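Local coordinates for beta-L-arabinobiosidase (Bacteroides thetaiotaomicron, PDB 5MQR), which probably cleaves arabinofuranosyl linkages of plant pectin for a gut bacterium, and carries domains related to those of sialidases, at residues Y74-M79 and S96-P101; M358-N363 and N394-W399; S719-D724 and D1057-H1062; D1038-N1043 and L1083-N1088. One frame throughout, in Å; residues are numbered along the deposited sequence.

Interaction 1 (Y74-M79 and S96-P101); sequences YNHQPM and SDEHVP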
# COMPACT_ATOMS: atom_id res chain seq x y z
N TYR A 74 25.51 -31.22 -10.65
CA TYR A 74 25.08 -30.23 -11.63
C TYR A 74 23.58 -30.36 -11.79
O TYR A 74 23.10 -31.35 -12.33
CB TYR A 74 25.76 -30.41 -12.99
CG TYR A 74 25.25 -29.44 -14.04
CD1 TYR A 74 25.75 -28.15 -14.11
CD2 TYR A 74 24.28 -29.81 -14.96
CE1 TYR A 74 25.29 -27.25 -15.06
CE2 TYR A 74 23.81 -28.92 -15.91
CZ TYR A 74 24.31 -27.64 -15.95
OH TYR A 74 23.86 -26.75 -16.89
N ASN A 75 22.84 -29.35 -11.32
CA ASN A 75 21.39 -29.34 -11.35
C ASN A 75 20.98 -27.92 -11.76
O ASN A 75 21.39 -26.96 -11.10
CB ASN A 75 20.82 -29.68 -9.97
CG ASN A 75 21.29 -31.04 -9.43
OD1 ASN A 75 20.81 -32.10 -9.86
ND2 ASN A 75 22.24 -31.01 -8.47
N HIS A 76 20.17 -27.78 -12.82
CA HIS A 76 19.92 -26.46 -13.42
C HIS A 76 18.63 -26.43 -14.25
O HIS A 76 17.99 -27.47 -14.45
CB HIS A 76 21.12 -26.10 -14.30
CG HIS A 76 21.24 -24.65 -14.66
ND1 HIS A 76 20.92 -23.62 -13.81
CD2 HIS A 76 21.73 -24.07 -15.78
CE1 HIS A 76 21.18 -22.47 -14.39
NE2 HIS A 76 21.68 -22.72 -15.59
N GLN A 77 18.24 -25.23 -14.67
CA GLN A 77 17.20 -25.02 -15.68
C GLN A 77 15.84 -25.56 -15.28
O GLN A 77 15.32 -26.50 -15.91
CB GLN A 77 17.65 -25.61 -17.01
CG GLN A 77 16.78 -25.17 -18.18
CD GLN A 77 17.58 -24.52 -19.27
OE1 GLN A 77 17.26 -23.39 -19.69
NE2 GLN A 77 18.66 -25.18 -19.71
N PRO A 78 15.27 -25.00 -14.20
CA PRO A 78 13.97 -25.47 -13.77
C PRO A 78 12.83 -24.98 -14.66
O PRO A 78 12.94 -23.91 -15.28
CB PRO A 78 13.84 -24.94 -12.34
CG PRO A 78 14.68 -23.71 -12.33
CD PRO A 78 15.82 -23.98 -13.27
N MSE A 79 11.77 -25.77 -14.71
CA MSE A 79 10.49 -25.42 -15.32
C MSE A 79 9.43 -25.63 -14.28
O MSE A 79 9.60 -26.42 -13.35
CB MSE A 79 10.16 -26.29 -16.53
CG MSE A 79 11.29 -26.31 -17.56
SE MSE A 79 11.31 -24.61 -18.55
CE MSE A 79 13.28 -24.35 -18.66
N SER A 96 28.12 -33.99 -12.65
CA SER A 96 28.95 -32.92 -12.10
C SER A 96 29.21 -31.71 -12.98
O SER A 96 29.42 -30.62 -12.45
CB SER A 96 30.31 -33.50 -11.67
OG SER A 96 30.94 -34.11 -12.78
N ASP A 97 29.26 -31.90 -14.30
CA ASP A 97 29.73 -30.87 -15.22
C ASP A 97 28.70 -30.64 -16.34
O ASP A 97 28.12 -31.58 -16.89
CB ASP A 97 31.06 -31.31 -15.82
CG ASP A 97 32.17 -31.37 -14.78
OD1 ASP A 97 32.31 -32.38 -14.06
OD2 ASP A 97 32.93 -30.39 -14.67
N GLU A 98 28.47 -29.37 -16.66
CA GLU A 98 27.61 -28.98 -17.78
C GLU A 98 28.17 -29.56 -19.06
O GLU A 98 29.39 -29.49 -19.31
CB GLU A 98 27.50 -27.45 -17.91
CG GLU A 98 26.44 -26.96 -18.89
CD GLU A 98 26.17 -25.46 -18.81
OE1 GLU A 98 25.55 -25.00 -17.83
OE2 GLU A 98 26.61 -24.73 -19.73
N HIS A 99 27.27 -30.19 -19.82
CA HIS A 99 27.58 -30.82 -21.11
C HIS A 99 28.54 -32.01 -21.01
O HIS A 99 29.14 -32.42 -22.02
CB HIS A 99 28.13 -29.78 -22.11
CG HIS A 99 27.21 -28.61 -22.33
ND1 HIS A 99 27.65 -27.41 -22.86
CD2 HIS A 99 25.88 -28.47 -22.11
CE1 HIS A 99 26.62 -26.58 -22.95
NE2 HIS A 99 25.54 -27.19 -22.50
N VAL A 100 28.67 -32.57 -19.80
CA VAL A 100 29.42 -33.80 -19.62
C VAL A 100 28.41 -34.86 -19.22
O VAL A 100 27.80 -34.76 -18.15
CB VAL A 100 30.55 -33.67 -18.57
CG1 VAL A 100 31.29 -35.00 -18.38
CG2 VAL A 100 31.53 -32.57 -19.00
N PRO A 101 28.22 -35.87 -20.09
CA PRO A 101 27.21 -36.90 -19.82
C PRO A 101 27.57 -37.78 -18.61
O PRO A 101 28.72 -37.76 -18.20
CB PRO A 101 27.18 -37.72 -21.10
CG PRO A 101 28.53 -37.52 -21.72
CD PRO A 101 29.02 -36.17 -21.28

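Interaction 2 (M358-N363 and N394-W399); sequences MRYGGN and NKEDMW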
# COMPACT_ATOMS: atom_id res chain seq x y z
N MSE A 358 29.26 -22.53 -3.58
CA MSE A 358 29.24 -23.69 -4.47
C MSE A 358 30.15 -24.74 -3.88
O MSE A 358 31.35 -24.52 -3.73
CB MSE A 358 29.72 -23.32 -5.86
CG MSE A 358 29.61 -24.47 -6.87
SE MSE A 358 30.52 -23.95 -8.54
CE MSE A 358 29.51 -22.35 -9.06
N ARG A 359 29.61 -25.87 -3.50
CA ARG A 359 30.26 -26.99 -2.85
C ARG A 359 31.02 -27.87 -3.83
O ARG A 359 32.08 -28.38 -3.47
CB ARG A 359 29.25 -27.78 -2.03
CG ARG A 359 28.59 -26.91 -0.95
CD ARG A 359 27.59 -27.66 -0.09
NE ARG A 359 26.55 -28.39 -0.81
CZ ARG A 359 25.49 -27.84 -1.40
NH1 ARG A 359 25.31 -26.52 -1.45
NH2 ARG A 359 24.61 -28.64 -1.98
N TYR A 360 30.50 -28.00 -5.05
CA TYR A 360 31.08 -28.88 -6.04
C TYR A 360 31.45 -28.09 -7.28
O TYR A 360 30.57 -27.52 -7.93
CB TYR A 360 30.10 -30.01 -6.39
CG TYR A 360 29.70 -30.83 -5.20
CD1 TYR A 360 30.53 -31.84 -4.70
CD2 TYR A 360 28.50 -30.60 -4.56
CE1 TYR A 360 30.15 -32.61 -3.59
CE2 TYR A 360 28.11 -31.35 -3.46
CZ TYR A 360 28.93 -32.35 -2.98
OH TYR A 360 28.49 -33.05 -1.87
N GLY A 361 32.74 -28.08 -7.60
CA GLY A 361 33.23 -27.49 -8.83
C GLY A 361 32.64 -28.20 -10.03
O GLY A 361 32.10 -29.31 -9.93
N GLY A 362 32.73 -27.54 -11.18
CA GLY A 362 32.21 -28.10 -12.42
C GLY A 362 32.14 -27.14 -13.61
O GLY A 362 31.94 -25.92 -13.45
N ASN A 363 32.30 -27.72 -14.80
CA ASN A 363 32.26 -27.02 -16.10
C ASN A 363 31.04 -26.08 -16.18
O ASN A 363 29.90 -26.53 -16.02
CB ASN A 363 32.19 -28.09 -17.23
CG ASN A 363 32.53 -27.54 -18.62
OD1 ASN A 363 33.09 -26.46 -18.76
ND2 ASN A 363 32.22 -28.33 -19.67
N ASN A 394 23.80 -21.58 -8.04
CA ASN A 394 25.10 -22.11 -8.48
C ASN A 394 25.03 -23.23 -9.50
O ASN A 394 26.01 -23.93 -9.69
CB ASN A 394 25.93 -22.61 -7.27
CG ASN A 394 26.17 -21.54 -6.23
OD1 ASN A 394 26.39 -20.39 -6.55
ND2 ASN A 394 26.13 -21.93 -4.98
N LYS A 395 23.89 -23.42 -10.17
CA LYS A 395 23.66 -24.66 -10.96
C LYS A 395 23.94 -25.91 -10.14
O LYS A 395 24.48 -26.91 -10.64
CB LYS A 395 24.49 -24.69 -12.23
CG LYS A 395 24.56 -23.36 -12.97
CD LYS A 395 24.99 -23.58 -14.42
CE LYS A 395 25.11 -22.25 -15.13
NZ LYS A 395 25.79 -22.33 -16.47
N GLU A 396 23.53 -25.87 -8.87
CA GLU A 396 23.86 -26.94 -7.91
C GLU A 396 22.66 -27.35 -7.06
O GLU A 396 22.36 -28.53 -6.93
CB GLU A 396 25.00 -26.47 -7.00
CG GLU A 396 25.49 -27.51 -6.00
CD GLU A 396 26.83 -27.14 -5.38
OE1 GLU A 396 27.86 -27.29 -6.07
OE2 GLU A 396 26.86 -26.71 -4.20
N ASP A 397 22.03 -26.36 -6.45
CA ASP A 397 20.87 -26.58 -5.59
C ASP A 397 19.62 -26.01 -6.29
O ASP A 397 19.69 -24.95 -6.90
CB ASP A 397 21.08 -25.88 -4.24
CG ASP A 397 22.27 -26.43 -3.49
OD1 ASP A 397 22.50 -27.65 -3.60
OD2 ASP A 397 22.99 -25.66 -2.78
N MSE A 398 18.49 -26.71 -6.17
CA MSE A 398 17.22 -26.28 -6.78
C MSE A 398 16.38 -25.61 -5.72
O MSE A 398 16.26 -26.10 -4.57
CB MSE A 398 16.47 -27.43 -7.45
CG MSE A 398 17.29 -28.25 -8.43
SE MSE A 398 18.23 -27.12 -9.70
CE MSE A 398 16.66 -26.34 -10.57
N TRP A 399 15.82 -24.46 -6.08
CA TRP A 399 15.03 -23.62 -5.19
C TRP A 399 13.70 -23.21 -5.83
O TRP A 399 13.52 -23.26 -7.06
CB TRP A 399 15.80 -22.33 -4.87
CG TRP A 399 16.93 -22.47 -3.96
CD1 TRP A 399 18.17 -22.95 -4.27
CD2 TRP A 399 16.98 -22.07 -2.60
NE1 TRP A 399 18.99 -22.88 -3.17
CE2 TRP A 399 18.28 -22.36 -2.13
CE3 TRP A 399 16.05 -21.51 -1.72
CZ2 TRP A 399 18.67 -22.12 -0.82
CZ3 TRP A 399 16.44 -21.27 -0.40
CH2 TRP A 399 17.75 -21.57 0.03

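Interaction 3 (S719-D724 and D1057-H1062); sequences SRWLRD and DNVLYH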
# COMPACT_ATOMS: atom_id res chain seq x y z
N SER A 719 -11.42 21.67 13.69
CA SER A 719 -10.39 21.32 14.65
C SER A 719 -10.56 19.94 15.26
O SER A 719 -9.64 19.45 15.91
CB SER A 719 -10.30 22.36 15.75
OG SER A 719 -10.07 23.65 15.19
N ARG A 720 -11.72 19.31 15.07
CA ARG A 720 -11.96 17.99 15.68
C ARG A 720 -11.02 16.92 15.13
O ARG A 720 -10.88 15.87 15.77
CB ARG A 720 -13.43 17.57 15.54
CG ARG A 720 -13.86 17.25 14.11
CD ARG A 720 -15.36 17.01 14.04
NE ARG A 720 -15.84 16.99 12.65
CZ ARG A 720 -16.93 16.35 12.21
NH1 ARG A 720 -17.66 15.62 13.04
NH2 ARG A 720 -17.27 16.41 10.92
N TRP A 721 -10.38 17.18 13.99
CA TRP A 721 -9.45 16.25 13.34
C TRP A 721 -8.01 16.32 13.84
O TRP A 721 -7.20 15.46 13.48
CB TRP A 721 -9.49 16.42 11.81
CG TRP A 721 -10.85 16.21 11.29
CD1 TRP A 721 -11.73 17.17 10.90
CD2 TRP A 721 -11.54 14.96 11.15
NE1 TRP A 721 -12.91 16.60 10.50
CE2 TRP A 721 -12.82 15.24 10.66
CE3 TRP A 721 -11.20 13.62 11.40
CZ2 TRP A 721 -13.77 14.26 10.40
CZ3 TRP A 721 -12.13 12.63 11.14
CH2 TRP A 721 -13.41 12.96 10.64
N LEU A 722 -7.70 17.33 14.65
CA LEU A 722 -6.37 17.48 15.22
C LEU A 722 -6.16 16.38 16.25
O LEU A 722 -7.01 16.16 17.11
CB LEU A 722 -6.20 18.84 15.87
CG LEU A 722 -6.37 20.08 15.00
CD1 LEU A 722 -6.24 21.30 15.89
CD2 LEU A 722 -5.40 20.11 13.84
N ARG A 723 -5.01 15.73 16.18
CA ARG A 723 -4.78 14.50 16.93
C ARG A 723 -4.55 14.75 18.41
O ARG A 723 -4.97 13.95 19.23
CB ARG A 723 -3.60 13.72 16.33
CG ARG A 723 -3.86 13.14 14.92
CD ARG A 723 -2.62 12.42 14.38
NE ARG A 723 -2.34 11.30 15.28
CZ ARG A 723 -2.83 10.07 15.16
NH1 ARG A 723 -3.60 9.73 14.12
NH2 ARG A 723 -2.54 9.17 16.09
N ASP A 724 -3.85 15.84 18.77
CA ASP A 724 -3.62 16.15 20.17
C ASP A 724 -4.88 16.85 20.71
O ASP A 724 -5.21 17.95 20.28
CB ASP A 724 -2.37 17.01 20.35
CG ASP A 724 -1.97 17.18 21.81
OD1 ASP A 724 -2.77 16.95 22.74
OD2 ASP A 724 -0.82 17.59 22.04
N ASP A 1057 -4.65 9.64 5.51
CA ASP A 1057 -3.94 8.79 6.45
C ASP A 1057 -3.77 9.53 7.75
O ASP A 1057 -3.99 10.75 7.84
CB ASP A 1057 -2.58 8.46 5.87
CG ASP A 1057 -2.05 7.11 6.28
OD1 ASP A 1057 -2.52 6.49 7.25
OD2 ASP A 1057 -1.12 6.66 5.60
N ASN A 1058 -3.36 8.78 8.76
CA ASN A 1058 -3.05 9.30 10.08
C ASN A 1058 -4.27 9.94 10.73
O ASN A 1058 -4.12 10.89 11.50
CB ASN A 1058 -1.87 10.31 10.02
CG ASN A 1058 -1.14 10.44 11.36
OD1 ASN A 1058 -1.12 9.51 12.14
ND2 ASN A 1058 -0.56 11.59 11.61
N VAL A 1059 -5.46 9.41 10.45
CA VAL A 1059 -6.67 9.98 11.02
C VAL A 1059 -6.88 9.35 12.40
O VAL A 1059 -6.92 8.11 12.52
CB VAL A 1059 -7.91 9.68 10.14
CG1 VAL A 1059 -9.19 10.16 10.82
CG2 VAL A 1059 -7.76 10.31 8.76
N LEU A 1060 -7.03 10.17 13.44
CA LEU A 1060 -7.42 9.66 14.76
C LEU A 1060 -8.92 9.70 14.86
O LEU A 1060 -9.53 10.76 14.95
CB LEU A 1060 -6.79 10.47 15.89
CG LEU A 1060 -6.90 9.87 17.31
CD1 LEU A 1060 -6.28 8.47 17.38
CD2 LEU A 1060 -6.22 10.80 18.30
N TYR A 1061 -9.53 8.53 14.83
CA TYR A 1061 -10.98 8.39 14.82
C TYR A 1061 -11.33 7.30 15.82
O TYR A 1061 -10.94 6.15 15.63
CB TYR A 1061 -11.46 7.99 13.41
CG TYR A 1061 -12.96 7.80 13.31
CD1 TYR A 1061 -13.82 8.89 13.10
CD2 TYR A 1061 -13.54 6.53 13.45
CE1 TYR A 1061 -15.20 8.72 13.02
CE2 TYR A 1061 -14.92 6.35 13.37
CZ TYR A 1061 -15.74 7.45 13.16
OH TYR A 1061 -17.10 7.30 13.09
N HIS A 1062 -12.05 7.66 16.88
CA HIS A 1062 -12.48 6.69 17.90
C HIS A 1062 -11.32 5.90 18.55
O HIS A 1062 -11.42 4.70 18.83
CB HIS A 1062 -13.53 5.71 17.33
CG HIS A 1062 -14.86 6.34 17.06
ND1 HIS A 1062 -16.04 5.71 17.37
CD2 HIS A 1062 -15.20 7.52 16.52
CE1 HIS A 1062 -17.05 6.48 17.03
NE2 HIS A 1062 -16.57 7.59 16.52
O HOH W 1 -8.05 12.87 13.27

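Interaction 4 (D1038-N1043 and L1083-N1088); sequences DTIEIN and LRIFVN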
# COMPACT_ATOMS: atom_id res chain seq x y z
N ASP A 1038 -19.49 1.84 16.43
CA ASP A 1038 -18.17 1.29 16.12
C ASP A 1038 -18.00 0.95 14.64
O ASP A 1038 -17.06 0.23 14.27
CB ASP A 1038 -17.94 0.02 16.97
CG ASP A 1038 -18.23 0.25 18.44
OD1 ASP A 1038 -18.05 1.41 18.90
OD2 ASP A 1038 -18.66 -0.71 19.14
N THR A 1039 -18.88 1.45 13.79
CA THR A 1039 -18.87 1.10 12.38
C THR A 1039 -18.17 2.23 11.62
O THR A 1039 -18.35 3.41 11.94
CB THR A 1039 -20.32 0.80 11.89
OG1 THR A 1039 -20.73 -0.48 12.43
CG2 THR A 1039 -20.44 0.75 10.38
N ILE A 1040 -17.33 1.88 10.65
CA ILE A 1040 -16.69 2.87 9.79
C ILE A 1040 -17.47 2.95 8.48
O ILE A 1040 -17.74 1.93 7.86
CB ILE A 1040 -15.24 2.52 9.48
CG1 ILE A 1040 -14.46 2.32 10.79
CG2 ILE A 1040 -14.61 3.61 8.59
CD1 ILE A 1040 -13.05 1.78 10.56
N GLU A 1041 -17.81 4.17 8.07
CA GLU A 1041 -18.62 4.42 6.88
C GLU A 1041 -17.89 5.45 6.04
O GLU A 1041 -17.64 6.55 6.51
CB GLU A 1041 -20.01 4.95 7.28
CG GLU A 1041 -20.94 5.34 6.13
CD GLU A 1041 -22.21 6.10 6.58
OE1 GLU A 1041 -22.44 6.28 7.79
OE2 GLU A 1041 -23.00 6.54 5.71
N ILE A 1042 -17.52 5.08 4.82
CA ILE A 1042 -16.99 6.03 3.87
C ILE A 1042 -17.81 6.03 2.60
O ILE A 1042 -18.42 5.03 2.25
CB ILE A 1042 -15.49 5.83 3.53
CG1 ILE A 1042 -15.27 4.68 2.54
CG2 ILE A 1042 -14.70 5.64 4.80
CD1 ILE A 1042 -13.81 4.50 2.14
N ASN A 1043 -17.80 7.17 1.93
CA ASN A 1043 -18.53 7.34 0.69
C ASN A 1043 -17.95 8.54 -0.03
O ASN A 1043 -18.49 9.64 0.07
CB ASN A 1043 -20.02 7.52 0.97
CG ASN A 1043 -20.84 7.61 -0.30
OD1 ASN A 1043 -20.54 6.91 -1.28
ND2 ASN A 1043 -21.81 8.49 -0.33
N LEU A 1083 -10.55 0.75 -3.52
CA LEU A 1083 -10.77 1.60 -2.38
C LEU A 1083 -10.57 0.78 -1.12
O LEU A 1083 -11.22 -0.22 -0.96
CB LEU A 1083 -12.22 2.14 -2.42
CG LEU A 1083 -12.68 3.00 -1.24
CD1 LEU A 1083 -11.84 4.28 -1.14
CD2 LEU A 1083 -14.17 3.31 -1.38
N ARG A 1084 -9.71 1.23 -0.22
CA ARG A 1084 -9.41 0.44 0.98
C ARG A 1084 -9.38 1.30 2.22
O ARG A 1084 -8.97 2.45 2.18
CB ARG A 1084 -8.06 -0.25 0.85
CG ARG A 1084 -8.14 -1.46 -0.03
CD ARG A 1084 -6.78 -2.09 -0.33
NE ARG A 1084 -6.88 -2.80 -1.60
CZ ARG A 1084 -7.15 -4.09 -1.74
NH1 ARG A 1084 -7.27 -4.87 -0.68
NH2 ARG A 1084 -7.27 -4.61 -2.95
N ILE A 1085 -9.80 0.70 3.31
CA ILE A 1085 -9.77 1.30 4.63
C ILE A 1085 -8.83 0.48 5.49
O ILE A 1085 -8.94 -0.75 5.51
CB ILE A 1085 -11.14 1.26 5.30
CG1 ILE A 1085 -12.13 2.09 4.48
CG2 ILE A 1085 -11.07 1.77 6.75
CD1 ILE A 1085 -13.58 1.89 4.89
N PHE A 1086 -7.93 1.16 6.21
CA PHE A 1086 -7.07 0.49 7.17
C PHE A 1086 -7.35 1.05 8.56
O PHE A 1086 -7.60 2.23 8.73
CB PHE A 1086 -5.58 0.65 6.81
CG PHE A 1086 -5.19 -0.00 5.50
CD1 PHE A 1086 -5.51 0.59 4.29
CD2 PHE A 1086 -4.45 -1.20 5.48
CE1 PHE A 1086 -5.15 -0.00 3.07
CE2 PHE A 1086 -4.10 -1.81 4.27
CZ PHE A 1086 -4.44 -1.20 3.06
N VAL A 1087 -7.29 0.15 9.54
CA VAL A 1087 -7.33 0.47 10.96
C VAL A 1087 -5.99 0.04 11.56
O VAL A 1087 -5.65 -1.15 11.51
CB VAL A 1087 -8.48 -0.27 11.65
CG1 VAL A 1087 -8.52 -0.01 13.15
CG2 VAL A 1087 -9.79 0.11 10.98
N ASN A 1088 -5.23 0.98 12.13
CA ASN A 1088 -3.88 0.73 12.65
C ASN A 1088 -3.05 -0.10 11.70
O ASN A 1088 -2.38 -1.06 12.09
CB ASN A 1088 -3.96 0.09 14.03
CG ASN A 1088 -4.73 0.97 15.02
OD1 ASN A 1088 -4.92 2.16 14.81
ND2 ASN A 1088 -5.20 0.37 16.09

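Interaction 1 (Y74-M79 and S96-P101)
Ser96 and Glu98 fold back on Tyr74, so that the loop between the second and third strands of a beta-propeller blade leans on the first strand of the same blade. This blade, a four-stranded antiparallel sheet, belongs to the N-terminal propeller region, and its strand 74-83 forms one edge. At Ser96 the main chain makes the contact: Ser96 C lies 3.7 Å from Tyr74 CB. The hydroxyl is used within the loop, Ser96 OG donating to Asp97 OD1 at 2.6 Å. Asp97 begins a type II beta turn that ends at Val100 and is closed by the bond from Val100 N to Asp97 O (3.1 Å). Its second carboxylate oxygen, OD2, takes the backbone N-H of Asn363, which ties the turn to 358-363. Glu98 follows, and its backbone passes over one face of the tyrosine, with Glu98 CA 3.9 Å above the middle of the Tyr74 ring. Because CG stands anti to the backbone N (chi1 -170°) and the chain then stays extended, the side chain runs across that face to the phenol end. There Tyr74 OH donates to Glu98 OE1 at 2.6 Å, reaching the oxygen on its anti side and 27° out of the carboxylate plane; ring and carboxylate planes are 75° apart. Lys395 makes a salt bridge to the same OE1, so a phenol and an ammonium group hold one oxygen. His99 and Pro101 lean on Ile148 of strand 148-157, in another four-stranded sheet, and on one face of the His99 imidazole Glu98 CG sits 3.6 Å above the ring plane.

Interaction 2 (M358-N363 and N394-W399)
Arg359 carries its side chain across the carboxylate of Glu396 and ends on Asp397. Its CB starts 3.4 Å from Glu396 OE2, and CG and NE pass the same oxygen at somewhat longer range. The chain bends at chi3 (-53°), which brings the guanidinium over this oxygen: Glu396 OE2 lies above one face, 3.2 Å from Arg359 NH1. That pairing is a salt bridge of charges alone, with no N-H aimed at the oxygen. At the edge the geometry differs. Arg359 NH1 donates to Asp397 OD2 and Arg359 NH2 to Asp397 OD1, both at 2.8 Å, each carboxylate oxygen accepting through its syn lone pair. The two planes are only 10° apart, so the end-on pair of bonds holds the guanidinium edge to edge with the Asp397 carboxylate, in nearly one plane. Both acids come from a classic beta bulge, Glu396 and Asp397 together facing Val393, at the hairpin between strands 387-393 and 397-403. The loop 358-363 also offers Glu396 its backbone. Arg359 N donates to Glu396 OE2 at 3.0 Å, and Tyr360 N to Glu396 OE1 at 2.9 Å, so two consecutive N-H groups grip one carboxylate. Lys365 adds a salt bridge to OE1, while Arg359 NH2 has a second acceptor in Ala59 O. At the other end, Met358, a selenomethionine, sets CB 3.9 Å from Asn394 ND2; that amide is engaged by Thr356 O and the N-H of Gly368.

Interaction 3 (S719-D724 and D1057-H1062)
The guanidinium of Arg723 is sandwiched between Asn1058 and Leu1060, two residues near the end of strand 1053-1061, in the C-terminal antiparallel sheet that meets the helical, MGH1-like glycoside hydrolase part. Asn1058 and Val1059 form a G1 beta bulge opposite Leu1066, the asparagine having the positive phi of such bulges. On one face of the guanidinium the Asn1058 amide lies almost parallel, the planes 7° apart and Asn1058 OD1 3.1 Å above the guanidinium plane. OD1 approaches NH1 at a poor angle for a hydrogen bond and instead accepts from Ser617 OG. Over the opposite face stands Leu1060 CB, 3.7 Å from Arg723 NH1, with the leucine side chain crossing the arginine at about a right angle. At the edge, Arg723 NH1 donates to Asn1058 O at 2.9 Å; the oxygen is near the guanidinium plane, but the nitrogen stands well above the carbonyl plane. A bend at chi3 (62°) turns the arginine to make this reach, and Arg723 NH2 continues to Asn1065 OD1. Trp721 runs alongside Val1059 in the same direction, with Trp721 CZ3 3.9 Å from Val1059 CG1. The indole N-H goes to Asp1023, and Ile1026 and Thr1027 of helix 1022-1029 also touch the ring. Beside this apolar pair a water links the two main chains, donating to Trp721 O at 2.7 Å and accepting from Leu1060 N at 2.9 Å.

Interaction 4 (D1038-N1043 and L1083-N1088)
Ile1042 fits against Leu1083 and Ile1085, and here the contact is tightest. Its CG1 takes the crowded position between backbone N and carbonyl carbon (chi1 78°), which sends CD1 across to meet both partners tip to tip. Ile1042 CD1 lies 3.7 Å from Leu1083 CD2 and 3.8 Å from Ile1085 CG1, and Ile1085 CD1 in turn approaches Ile1042 CG2 at 3.9 Å. Toward the other end the packing thins. Ile1040 CG2 is 4.2 Å from Ile1085 CD1, and the close approach left is Ile1040 CD1 to the partly exposed Val1087 CG2, 3.7 Å. The short strand 1040-1042, paired with 1101-1103, thus lies face to face with strand 1082-1087 of the five-stranded sheet, their segment axes 9.6 Å apart and nearly antiparallel (151°), as in a beta-sandwich. Alternation turns Glu1041 and Arg1084 to the outer sides of the two layers; there Glu1041 pairs with Arg1035 and Arg1084 with Glu1091. Every touch between the two strands is between aliphatic groups, which implies that this layer is held by burial and shape, with direction supplied by the backbone bonds inside each sheet.

In the fold
From the N terminus, interaction 1 closes first, closing the chain from 74 to 101, two strands and the loop that follows, within one propeller blade. Interaction 2 then closes the stretch from 358 to 399, in series with it. The two touch, their centres about 9 Å apart, so the blade loop and the later bulged hairpin join in one block. Interactions 3 and 4 lie far off, with centres more than 50 Å from those of 1 and 2. Interaction 3 spans over 330 residues to bring the helical region onto the C-terminal sheet. Interaction 4 starts within that span and ends beyond it, so the two cross, and it packs a second sheet on the same C-terminal sheet.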